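Local coordinates for protein 2-keto-3-deoxy-D-arabinonate dehydratase (PDB 2Q18) that catalyses the dehydration of 2-dehydro-3-deoxy-D-arabinonate to 2,5-dioxopentanoate in a pentose oxidation pathway, using magnesium or calcium as cofactor, at residues Ile208-Arg214 and Asp270-Ile276; Val107-Pro113 and Arg230-Glu235; Leu3-Arg9 and Asp64-Pro70. All blocks are in the same frame, centred on the assembly; numbering follows the deposited sequence.

Interaction 1 of 3, residues Ile208-Arg214 and Asp270-Ile276; sequences ITLKIVR and DIVEITI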
loop_
_atom_site.group_PDB
_atom_site.type_symbol
_atom_site.label_atom_id
_atom_site.label_comp_id
_atom_site.label_asym_id
_atom_site.label_seq_id
_atom_site.Cartn_x
_atom_site.Cartn_y
_atom_site.Cartn_z
ATOM N N ILE A 208 4.652 -36.446 22.307
ATOM C CA ILE A 208 3.463 -35.604 22.209
ATOM C C ILE A 208 2.526 -35.988 23.346
ATOM O O ILE A 208 2.187 -37.162 23.500
ATOM C CB ILE A 208 2.737 -35.773 20.846
ATOM C CG1 ILE A 208 3.695 -35.492 19.678
ATOM C CG2 ILE A 208 1.483 -34.880 20.781
ATOM C CD1 ILE A 208 3.093 -35.721 18.298
ATOM N N THR A 209 2.127 -35.004 24.149
ATOM C CA THR A 209 1.214 -35.244 25.264
ATOM C C THR A 209 -0.005 -34.344 25.142
ATOM O O THR A 209 0.132 -33.130 24.989
ATOM C CB THR A 209 1.901 -34.998 26.630
ATOM O OG1 THR A 209 3.136 -35.726 26.685
ATOM C CG2 THR A 209 0.997 -35.428 27.792
ATOM N N LEU A 210 -1.188 -34.953 25.195
ATOM C CA LEU A 210 -2.449 -34.223 25.236
ATOM C C LEU A 210 -3.078 -34.280 26.630
ATOM O O LEU A 210 -3.135 -35.347 27.253
ATOM C CB LEU A 210 -3.440 -34.782 24.205
ATOM C CG LEU A 210 -4.911 -34.341 24.289
ATOM C CD1 LEU A 210 -5.092 -32.867 23.932
ATOM C CD2 LEU A 210 -5.804 -35.212 23.417
ATOM N N LYS A 211 -3.550 -33.125 27.097
ATOM C CA LYS A 211 -4.355 -33.030 28.310
ATOM C C LYS A 211 -5.593 -32.195 28.036
ATOM O O LYS A 211 -5.507 -31.110 27.450
ATOM C CB LYS A 211 -3.557 -32.398 29.454
ATOM C CG LYS A 211 -2.513 -33.311 30.064
ATOM C CD LYS A 211 -1.520 -32.550 30.939
ATOM C CE LYS A 211 -2.146 -32.065 32.237
ATOM N NZ LYS A 211 -1.122 -31.465 33.147
ATOM N N ILE A 212 -6.747 -32.720 28.435
ATOM C CA ILE A 212 -7.979 -31.948 28.448
ATOM C C ILE A 212 -8.328 -31.681 29.910
ATOM O O ILE A 212 -8.558 -32.613 30.686
ATOM C CB ILE A 212 -9.135 -32.675 27.731
ATOM C CG1 ILE A 212 -8.729 -33.031 26.287
ATOM C CG2 ILE A 212 -10.405 -31.817 27.768
ATOM C CD1 ILE A 212 -9.653 -34.027 25.581
ATOM N N VAL A 213 -8.345 -30.404 30.278
ATOM C CA VAL A 213 -8.591 -29.992 31.656
ATOM C C VAL A 213 -9.991 -29.402 31.760
ATOM O O VAL A 213 -10.321 -28.430 31.073
ATOM C CB VAL A 213 -7.518 -28.991 32.160
ATOM C CG1 VAL A 213 -7.774 -28.604 33.622
ATOM C CG2 VAL A 213 -6.125 -29.583 32.011
ATOM N N ARG A 214 -10.815 -30.020 32.605
ATOM C CA ARG A 214 -12.190 -29.592 32.824
ATOM C C ARG A 214 -12.351 -29.182 34.283
ATOM O O ARG A 214 -12.174 -30.006 35.178
ATOM C CB ARG A 214 -13.159 -30.730 32.483
ATOM C CG ARG A 214 -14.635 -30.352 32.567
ATOM C CD ARG A 214 -15.498 -31.359 31.815
ATOM N NE ARG A 214 -15.162 -31.393 30.393
ATOM C CZ ARG A 214 -15.681 -32.241 29.506
ATOM N NH1 ARG A 214 -15.298 -32.176 28.233
ATOM N NH2 ARG A 214 -16.586 -33.144 29.876
ATOM N N ASP A 270 -13.471 -25.934 28.587
ATOM C CA ASP A 270 -12.373 -26.908 28.681
ATOM C C ASP A 270 -11.054 -26.229 28.330
ATOM O O ASP A 270 -11.036 -25.253 27.580
ATOM C CB ASP A 270 -12.573 -28.087 27.714
ATOM C CG ASP A 270 -13.530 -29.154 28.247
ATOM O OD1 ASP A 270 -13.932 -29.094 29.433
ATOM O OD2 ASP A 270 -13.876 -30.063 27.460
ATOM N N ILE A 271 -9.955 -26.747 28.872
ATOM C CA ILE A 271 -8.628 -26.285 28.488
ATOM C C ILE A 271 -7.888 -27.446 27.836
ATOM O O ILE A 271 -7.717 -28.508 28.444
ATOM C CB ILE A 271 -7.792 -25.745 29.690
ATOM C CG1 ILE A 271 -8.590 -24.744 30.555
ATOM C CG2 ILE A 271 -6.461 -25.162 29.204
ATOM C CD1 ILE A 271 -9.120 -23.493 29.836
ATOM N N VAL A 272 -7.461 -27.231 26.594
ATOM C CA VAL A 272 -6.695 -28.223 25.852
ATOM C C VAL A 272 -5.224 -27.834 25.885
ATOM O O VAL A 272 -4.854 -26.721 25.498
ATOM C CB VAL A 272 -7.204 -28.360 24.389
ATOM C CG1 VAL A 272 -6.343 -29.346 23.598
ATOM C CG2 VAL A 272 -8.663 -28.790 24.370
ATOM N N GLU A 273 -4.392 -28.754 26.362
ATOM C CA GLU A 273 -2.962 -28.522 26.469
ATOM C C GLU A 273 -2.239 -29.605 25.698
ATOM O O GLU A 273 -2.487 -30.794 25.908
ATOM C CB GLU A 273 -2.513 -28.535 27.933
ATOM C CG GLU A 273 -3.334 -27.631 28.854
ATOM C CD GLU A 273 -2.918 -27.732 30.322
ATOM O OE1 GLU A 273 -2.044 -28.562 30.659
ATOM O OE2 GLU A 273 -3.471 -26.970 31.144
ATOM N N ILE A 274 -1.356 -29.190 24.792
ATOM C CA ILE A 274 -0.595 -30.126 23.972
ATOM C C ILE A 274 0.883 -29.799 24.068
ATOM O O ILE A 274 1.305 -28.682 23.754
ATOM C CB ILE A 274 -1.054 -30.132 22.485
ATOM C CG1 ILE A 274 -2.548 -30.455 22.387
ATOM C CG2 ILE A 274 -0.228 -31.138 21.673
ATOM C CD1 ILE A 274 -3.213 -30.006 21.097
ATOM N N THR A 275 1.658 -30.783 24.512
ATOM C CA THR A 275 3.086 -30.626 24.683
ATOM C C THR A 275 3.822 -31.463 23.646
ATOM O O THR A 275 3.460 -32.616 23.400
ATOM C CB THR A 275 3.521 -31.047 26.109
ATOM O OG1 THR A 275 2.722 -30.352 27.072
ATOM C CG2 THR A 275 4.993 -30.730 26.361
ATOM N N ILE A 276 4.834 -30.865 23.022
ATOM C CA ILE A 276 5.747 -31.598 22.149
ATOM C C ILE A 276 7.176 -31.268 22.548
ATOM O O ILE A 276 7.508 -30.102 22.773
ATOM C CB ILE A 276 5.510 -31.301 20.639
ATOM C CG1 ILE A 276 4.091 -31.716 20.224
ATOM C CG2 ILE A 276 6.563 -32.018 19.774
ATOM C CD1 ILE A 276 3.800 -31.625 18.726
HETATM O O HOH W 1 5.108 -34.505 25.409
HETATM O O HOH W 2 0.373 -31.206 27.633
#
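Two antiparallel neighbours in a mixed sheet of the FAH-family fold, Ile208-Arg214 and Asp270-Ile276, pair in unbroken register from Ile208 opposite Ile276 to Val213 opposite Ile271. Three hydrogen-bonded pairs, Thr209 with Thr275, Lys211 with Glu273 and Val213 with Ile271, each exchange two backbone bonds; Val213 N reaches Ile271 O at 2.7 Å. Between them, on the buried face, Leu210 CD1 bridges Val272 CG1 and Ile274 CG1, 3.8 Å from each. Ile208 lies alongside Ile276, CG1 to CG1 at 3.8 Å, and strand 156-167 covers this layer through Ile161 and Asp163. The other face is mixed: Val213 meets Ile271, Lys211 NZ forms a long salt bridge of 3.9 Å to Glu273 OE1, and one water joins Thr209 O to Thr275 OG1, a hydroxyl also bonded to Thr281. At the strand end, Arg214 grips Asp270 side-on, NE to OD1 at 2.8 Å and NH1 to OD2 at 2.7 Å. Both oxygens use syn lone pairs, and the two planes lie only 9° apart. Lys267 N is a further donor to OD2, and Gly265 O a second acceptor for NH1. This shared grip fixes the rotation of both groups and probably favours a charged carboxylate at buried Asp270.

Interaction 2 of 3, residues Val107-Pro113 and Arg230-Glu235; sequences VYDAVRP and RRKIEE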
loop_
_atom_site.group_PDB
_atom_site.type_symbol
_atom_site.label_atom_id
_atom_site.label_comp_id
_atom_site.label_asym_id
_atom_site.label_seq_id
_atom_site.Cartn_x
_atom_site.Cartn_y
_atom_site.Cartn_z
ATOM N N VAL A 107 -6.668 -46.604 3.326
ATOM C CA VAL A 107 -5.646 -45.553 3.205
ATOM C C VAL A 107 -4.358 -45.949 3.926
ATOM O O VAL A 107 -3.257 -45.691 3.435
ATOM C CB VAL A 107 -6.142 -44.173 3.730
ATOM C CG1 VAL A 107 -5.042 -43.125 3.626
ATOM C CG2 VAL A 107 -7.354 -43.705 2.955
ATOM N N TYR A 108 -4.508 -46.581 5.089
ATOM C CA TYR A 108 -3.373 -47.073 5.864
ATOM C C TYR A 108 -2.487 -48.016 5.041
ATOM O O TYR A 108 -1.260 -47.940 5.111
ATOM C CB TYR A 108 -3.867 -47.771 7.136
ATOM C CG TYR A 108 -2.765 -48.194 8.079
ATOM C CD1 TYR A 108 -2.276 -49.503 8.068
ATOM C CD2 TYR A 108 -2.210 -47.289 8.986
ATOM C CE1 TYR A 108 -1.263 -49.898 8.931
ATOM C CE2 TYR A 108 -1.193 -47.676 9.854
ATOM C CZ TYR A 108 -0.728 -48.981 9.821
ATOM O OH TYR A 108 0.272 -49.371 10.679
ATOM N N ASP A 109 -3.121 -48.884 4.254
ATOM C CA ASP A 109 -2.417 -49.887 3.448
ATOM C C ASP A 109 -2.068 -49.420 2.027
ATOM O O ASP A 109 -1.334 -50.109 1.314
ATOM C CB ASP A 109 -3.238 -51.181 3.375
ATOM C CG ASP A 109 -3.409 -51.852 4.731
ATOM O OD1 ASP A 109 -2.457 -51.839 5.544
ATOM O OD2 ASP A 109 -4.499 -52.405 4.979
ATOM N N ALA A 110 -2.588 -48.259 1.626
ATOM C CA ALA A 110 -2.438 -47.771 0.252
ATOM C C ALA A 110 -1.165 -46.957 0.046
ATOM O O ALA A 110 -0.587 -46.447 1.005
ATOM C CB ALA A 110 -3.658 -46.961 -0.156
ATOM N N VAL A 111 -0.728 -46.841 -1.207
ATOM C CA VAL A 111 0.434 -46.007 -1.531
ATOM C C VAL A 111 0.127 -44.518 -1.314
ATOM O O VAL A 111 0.998 -43.762 -0.890
ATOM C CB VAL A 111 1.001 -46.259 -2.974
ATOM C CG1 VAL A 111 1.449 -47.719 -3.144
ATOM C CG2 VAL A 111 -0.004 -45.881 -4.052
ATOM N N ARG A 112 -1.114 -44.122 -1.596
ATOM C CA ARG A 112 -1.544 -42.726 -1.492
ATOM C C ARG A 112 -2.060 -42.394 -0.087
ATOM O O ARG A 112 -3.060 -42.965 0.355
ATOM C CB ARG A 112 -2.626 -42.406 -2.536
ATOM C CG ARG A 112 -3.078 -40.937 -2.532
ATOM C CD ARG A 112 -4.180 -40.660 -3.551
ATOM N NE ARG A 112 -3.750 -40.964 -4.917
ATOM C CZ ARG A 112 -3.066 -40.137 -5.705
ATOM N NH1 ARG A 112 -2.726 -40.528 -6.929
ATOM N NH2 ARG A 112 -2.722 -38.925 -5.285
ATOM N N PRO A 113 -1.382 -41.465 0.609
ATOM C CA PRO A 113 -1.831 -41.029 1.932
ATOM C C PRO A 113 -3.048 -40.108 1.848
ATOM O O PRO A 113 -3.369 -39.598 0.769
ATOM C CB PRO A 113 -0.623 -40.257 2.471
ATOM C CG PRO A 113 0.037 -39.707 1.253
ATOM C CD PRO A 113 -0.148 -40.771 0.193
ATOM N N ARG A 230 4.184 -43.839 10.892
ATOM C CA ARG A 230 4.501 -44.815 9.855
ATOM C C ARG A 230 4.583 -44.137 8.487
ATOM O O ARG A 230 5.490 -44.413 7.700
ATOM C CB ARG A 230 3.456 -45.933 9.861
ATOM C CG ARG A 230 3.689 -47.036 8.843
ATOM C CD ARG A 230 2.688 -48.160 9.039
ATOM N NE ARG A 230 2.469 -48.943 7.823
ATOM C CZ ARG A 230 1.571 -48.647 6.884
ATOM N NH1 ARG A 230 0.798 -47.570 7.000
ATOM N NH2 ARG A 230 1.447 -49.428 5.819
ATOM N N ARG A 231 3.630 -43.249 8.215
ATOM C CA ARG A 231 3.640 -42.445 7.003
ATOM C C ARG A 231 4.503 -41.205 7.228
ATOM O O ARG A 231 4.091 -40.268 7.917
ATOM C CB ARG A 231 2.211 -42.054 6.622
ATOM C CG ARG A 231 2.065 -41.534 5.207
ATOM C CD ARG A 231 2.040 -42.665 4.197
ATOM N NE ARG A 231 0.753 -43.355 4.169
ATOM C CZ ARG A 231 0.298 -44.039 3.126
ATOM N NH1 ARG A 231 -0.888 -44.632 3.187
ATOM N NH2 ARG A 231 1.024 -44.122 2.015
ATOM N N LYS A 232 5.702 -41.206 6.649
ATOM C CA LYS A 232 6.681 -40.146 6.893
ATOM C C LYS A 232 6.278 -38.786 6.303
ATOM O O LYS A 232 5.496 -38.717 5.350
ATOM C CB LYS A 232 8.083 -40.574 6.436
ATOM C CG LYS A 232 8.274 -40.685 4.922
ATOM C CD LYS A 232 9.356 -41.711 4.562
ATOM C CE LYS A 232 10.755 -41.252 4.973
ATOM N NZ LYS A 232 11.817 -42.140 4.422
ATOM N N ILE A 233 6.824 -37.721 6.884
ATOM C CA ILE A 233 6.472 -36.344 6.529
ATOM C C ILE A 233 6.839 -36.015 5.077
ATOM O O ILE A 233 6.043 -35.410 4.357
ATOM C CB ILE A 233 7.119 -35.329 7.509
ATOM C CG1 ILE A 233 6.630 -35.598 8.940
ATOM C CG2 ILE A 233 6.823 -33.887 7.078
ATOM C CD1 ILE A 233 7.457 -34.932 10.023
ATOM N N GLU A 234 8.039 -36.423 4.667
ATOM C CA GLU A 234 8.523 -36.288 3.288
ATOM C C GLU A 234 7.486 -36.770 2.267
ATOM O O GLU A 234 7.227 -36.092 1.275
ATOM C CB GLU A 234 9.844 -37.056 3.133
ATOM C CG GLU A 234 10.392 -37.174 1.710
ATOM C CD GLU A 234 11.596 -38.121 1.610
ATOM O OE1 GLU A 234 11.676 -39.097 2.394
ATOM O OE2 GLU A 234 12.462 -37.890 0.734
ATOM N N GLU A 235 6.883 -37.927 2.533
ATOM C CA GLU A 235 5.861 -38.492 1.658
ATOM C C GLU A 235 4.571 -37.674 1.697
ATOM O O GLU A 235 3.912 -37.493 0.667
ATOM C CB GLU A 235 5.576 -39.949 2.034
ATOM C CG GLU A 235 4.647 -40.674 1.063
ATOM C CD GLU A 235 4.308 -42.092 1.501
ATOM O OE1 GLU A 235 5.097 -42.706 2.257
ATOM O OE2 GLU A 235 3.243 -42.598 1.084
#
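An arginine-to-carbonyl contact joins the end of helix 103-109 and the loop after it to the residues leading into helix 233-241. Arg230 and Arg231 reach across to Tyr108 and Ala110. The guanidinium of Arg230 lies flat on the Tyr108 ring, planes 20° apart, with CZ 3.9 Å from the ring centroid, a stacked cation-pi pair. Its extended chain passes the phenol end, CD 3.2 Å from Tyr108 OH, while NH1 donates to Tyr108 O at 2.8 Å; NH2 adds a weak bond to the same oxygen. Arg231, bent at chi2 (79°) and chi3 (77°), brings its guanidinium to the loop carbonyls. NH1 donates to Ala110 O at 2.9 Å, NH2 bonds weakly there, and Pro113 lies over one guanidinium face, its CB 3.8 Å from Arg231 NE. Glu235 OE2, on the first turn of the following helix, receives Arg231 NH2 at 2.8 Å in a salt bridge that steadies the arginine. Arg112 points away from this contact and pairs with Asp136 of the second subunit. Ser82 bonds to the backbone of both arginines. Arginines thus bind carbonyls at and just after a helix C-terminus, beside the substrate-binding residue Ile81 of this FAH-family enzyme, on which Tyr108 packs.

Interaction 3 of 3, residues Leu3-Arg9 and Asp64-Pro70; sequences LFRVVKR and DIRITKP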
loop_
_atom_site.group_PDB
_atom_site.type_symbol
_atom_site.label_atom_id
_atom_site.label_comp_id
_atom_site.label_asym_id
_atom_site.label_seq_id
_atom_site.Cartn_x
_atom_site.Cartn_y
_atom_site.Cartn_z
ATOM N N LEU A 3 10.632 -19.010 17.122
ATOM C CA LEU A 3 9.974 -17.789 16.701
ATOM C C LEU A 3 8.578 -17.676 17.303
ATOM O O LEU A 3 7.791 -18.620 17.245
ATOM C CB LEU A 3 9.918 -17.778 15.171
ATOM C CG LEU A 3 9.296 -16.628 14.394
ATOM C CD1 LEU A 3 10.059 -16.443 13.088
ATOM C CD2 LEU A 3 7.834 -16.945 14.119
ATOM N N PHE A 4 8.283 -16.518 17.883
ATOM C CA PHE A 4 6.939 -16.224 18.365
ATOM C C PHE A 4 6.485 -14.835 17.926
ATOM O O PHE A 4 7.281 -14.045 17.417
ATOM C CB PHE A 4 6.809 -16.431 19.890
ATOM C CG PHE A 4 7.675 -15.519 20.735
ATOM C CD1 PHE A 4 9.026 -15.800 20.937
ATOM C CD2 PHE A 4 7.119 -14.413 21.374
ATOM C CE1 PHE A 4 9.822 -14.972 21.736
ATOM C CE2 PHE A 4 7.902 -13.581 22.181
ATOM C CZ PHE A 4 9.257 -13.861 22.360
ATOM N N ARG A 5 5.200 -14.555 18.106
ATOM C CA ARG A 5 4.633 -13.282 17.688
ATOM C C ARG A 5 3.630 -12.798 18.724
ATOM O O ARG A 5 2.884 -13.596 19.311
ATOM C CB ARG A 5 3.975 -13.411 16.304
ATOM C CG ARG A 5 3.561 -12.083 15.649
ATOM C CD ARG A 5 3.056 -12.290 14.217
ATOM N NE ARG A 5 1.873 -13.149 14.166
ATOM C CZ ARG A 5 1.014 -13.195 13.153
ATOM N NH1 ARG A 5 1.193 -12.431 12.081
ATOM N NH2 ARG A 5 -0.030 -14.010 13.211
ATOM N N VAL A 6 3.637 -11.490 18.957
ATOM C CA VAL A 6 2.668 -10.853 19.835
ATOM C C VAL A 6 1.838 -9.854 19.044
ATOM O O VAL A 6 2.280 -9.346 18.007
ATOM C CB VAL A 6 3.342 -10.129 21.050
ATOM C CG1 VAL A 6 4.260 -11.083 21.812
ATOM C CG2 VAL A 6 4.113 -8.877 20.604
ATOM N N VAL A 7 0.631 -9.591 19.533
ATOM C CA VAL A 7 -0.175 -8.485 19.042
ATOM C C VAL A 7 -0.147 -7.388 20.113
ATOM O O VAL A 7 -0.267 -7.666 21.312
ATOM C CB VAL A 7 -1.619 -8.934 18.639
ATOM C CG1 VAL A 7 -2.394 -9.508 19.835
ATOM C CG2 VAL A 7 -2.392 -7.791 17.978
ATOM N N LYS A 8 0.056 -6.151 19.671
ATOM C CA LYS A 8 0.250 -5.014 20.561
ATOM C C LYS A 8 -0.440 -3.811 19.938
ATOM O O LYS A 8 -0.078 -3.380 18.839
ATOM C CB LYS A 8 1.750 -4.742 20.728
ATOM C CG LYS A 8 2.110 -3.541 21.595
ATOM C CD LYS A 8 3.599 -3.253 21.480
ATOM C CE LYS A 8 4.096 -2.348 22.586
ATOM N NZ LYS A 8 5.573 -2.171 22.476
ATOM N N ARG A 9 -1.450 -3.290 20.634
ATOM C CA ARG A 9 -2.238 -2.151 20.158
ATOM C C ARG A 9 -2.671 -2.334 18.698
ATOM O O ARG A 9 -2.638 -1.391 17.904
ATOM C CB ARG A 9 -1.453 -0.843 20.335
ATOM C CG ARG A 9 -0.861 -0.641 21.736
ATOM C CD ARG A 9 0.070 0.563 21.765
ATOM N NE ARG A 9 -0.616 1.775 21.314
ATOM C CZ ARG A 9 -1.110 2.710 22.124
ATOM N NH1 ARG A 9 -1.728 3.766 21.607
ATOM N NH2 ARG A 9 -0.978 2.596 23.443
ATOM N N ASP A 64 0.833 -4.553 27.544
ATOM C CA ASP A 64 0.058 -4.336 26.320
ATOM C C ASP A 64 0.410 -5.284 25.163
ATOM O O ASP A 64 -0.023 -5.066 24.025
ATOM C CB ASP A 64 0.120 -2.866 25.877
ATOM C CG ASP A 64 1.537 -2.380 25.640
ATOM O OD1 ASP A 64 2.496 -3.103 25.993
ATOM O OD2 ASP A 64 1.691 -1.260 25.103
ATOM N N ILE A 65 1.177 -6.336 25.454
ATOM C CA ILE A 65 1.480 -7.363 24.450
ATOM C C ILE A 65 0.826 -8.708 24.780
ATOM O O ILE A 65 0.777 -9.120 25.942
ATOM C CB ILE A 65 3.010 -7.542 24.194
ATOM C CG1 ILE A 65 3.718 -8.184 25.396
ATOM C CG2 ILE A 65 3.658 -6.204 23.798
ATOM C CD1 ILE A 65 5.168 -8.591 25.136
ATOM N N ARG A 66 0.330 -9.383 23.748
ATOM C CA ARG A 66 -0.294 -10.689 23.906
ATOM C C ARG A 66 0.218 -11.655 22.839
ATOM O O ARG A 66 0.194 -11.342 21.643
ATOM C CB ARG A 66 -1.820 -10.561 23.824
ATOM C CG ARG A 66 -2.565 -11.871 24.052
ATOM C CD ARG A 66 -4.078 -11.702 23.961
ATOM N NE ARG A 66 -4.543 -11.257 22.644
ATOM C CZ ARG A 66 -4.670 -12.044 21.575
ATOM N NH1 ARG A 66 -4.349 -13.330 21.633
ATOM N NH2 ARG A 66 -5.109 -11.535 20.434
ATOM N N ILE A 67 0.677 -12.827 23.275
ATOM C CA ILE A 67 1.154 -13.854 22.351
ATOM C C ILE A 67 0.000 -14.338 21.462
ATOM O O ILE A 67 -1.163 -14.341 21.877
ATOM C CB ILE A 67 1.869 -15.022 23.100
ATOM C CG1 ILE A 67 2.682 -15.888 22.128
ATOM C CG2 ILE A 67 0.864 -15.843 23.950
ATOM C CD1 ILE A 67 3.662 -16.850 22.800
ATOM N N THR A 68 0.319 -14.703 20.226
ATOM C CA THR A 68 -0.701 -15.153 19.278
ATOM C C THR A 68 -0.111 -16.212 18.341
ATOM O O THR A 68 0.929 -16.803 18.655
ATOM C CB THR A 68 -1.350 -13.944 18.523
ATOM O OG1 THR A 68 -2.442 -14.401 17.714
ATOM C CG2 THR A 68 -0.324 -13.187 17.657
ATOM N N LYS A 69 -0.777 -16.477 17.219
ATOM C CA LYS A 69 -0.199 -17.318 16.161
ATOM C C LYS A 69 1.165 -16.747 15.782
ATOM O O LYS A 69 1.275 -15.540 15.568
ATOM C CB LYS A 69 -1.100 -17.325 14.921
ATOM C CG LYS A 69 -2.433 -18.029 15.096
ATOM C CD LYS A 69 -3.330 -17.833 13.870
ATOM C CE LYS A 69 -3.981 -16.451 13.877
ATOM N NZ LYS A 69 -5.099 -16.356 12.922
ATOM N N PRO A 70 2.213 -17.591 15.742
ATOM C CA PRO A 70 3.544 -17.099 15.364
ATOM C C PRO A 70 3.653 -16.598 13.912
ATOM O O PRO A 70 4.508 -15.757 13.618
ATOM C CB PRO A 70 4.460 -18.309 15.596
ATOM C CG PRO A 70 3.564 -19.486 15.592
ATOM C CD PRO A 70 2.231 -19.023 16.097
HETATM O O HOH W 3 3.593 -16.867 18.839
HETATM O O HOH W 4 -2.251 -4.037 23.252
#
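With CG anti to the backbone N (chi1 -170°) and a bend at chi3 (61°), Arg5 folds its guanidinium back to the Lys69 carbonyl. NE donates to Lys69 O at 2.8 Å, and NH2 adds a weak bond to it. Asp72 forms a salt bridge with NH2, and Tyr12 supplies a cation-pi partner. Beside this grip the backbones join antiparallel strands 2-8 and 65-67: Val7 N meets Arg66 O at 2.8 Å, Arg66 N returns a bond to Val7 O, and Thr68 N donates to Arg5 O at 2.9 Å. Water bridges Arg5 N and Thr68 O next to that last bond, beyond the regular bridges. Val7 CG1 sits over one face of the Arg66 guanidinium, 3.4 Å from NH2, while Glu129 takes its NH1. On the buried face, Val6 CG2 packs on Ile65 CB at 4.0 Å, with Leu56 of helix 53-59 against both residues. Leu3 CD2 touches Pro70 CB at 3.9 Å. Replacing Arg5 with a leucine would probably leave Lys69 O without its side-chain donors and Asp72 without its charged mate, letting the Lys69-Pro70 segment shift. One buried cation thus satisfies a carbonyl and a carboxylate together, holding the chain where regular strand pairing gives out.

Overall arrangement
Interactions 1 and 3 are both antiparallel strand pairs, yet they belong to different sheets and their nearest atoms are about 12 Å apart. Interaction 1 is the more regular, its apolar face buried and its opposite face partly open to solvent; interaction 3, also largely buried, has a shorter pairing that passes into a loop. Interaction 2 has no strand pairing and mixes buried Arg231 and Pro113 with exposed Arg230; its centre is about 36 Å from that of interaction 3, across the chain's centre. Arginines join carboxylates and carbonyls in all three, but across the segments themselves they meet a carboxylate in 1 and backbone carbonyls in 2 and 3. Neighbouring subunits approach 2 and 3, whereas none touches 1.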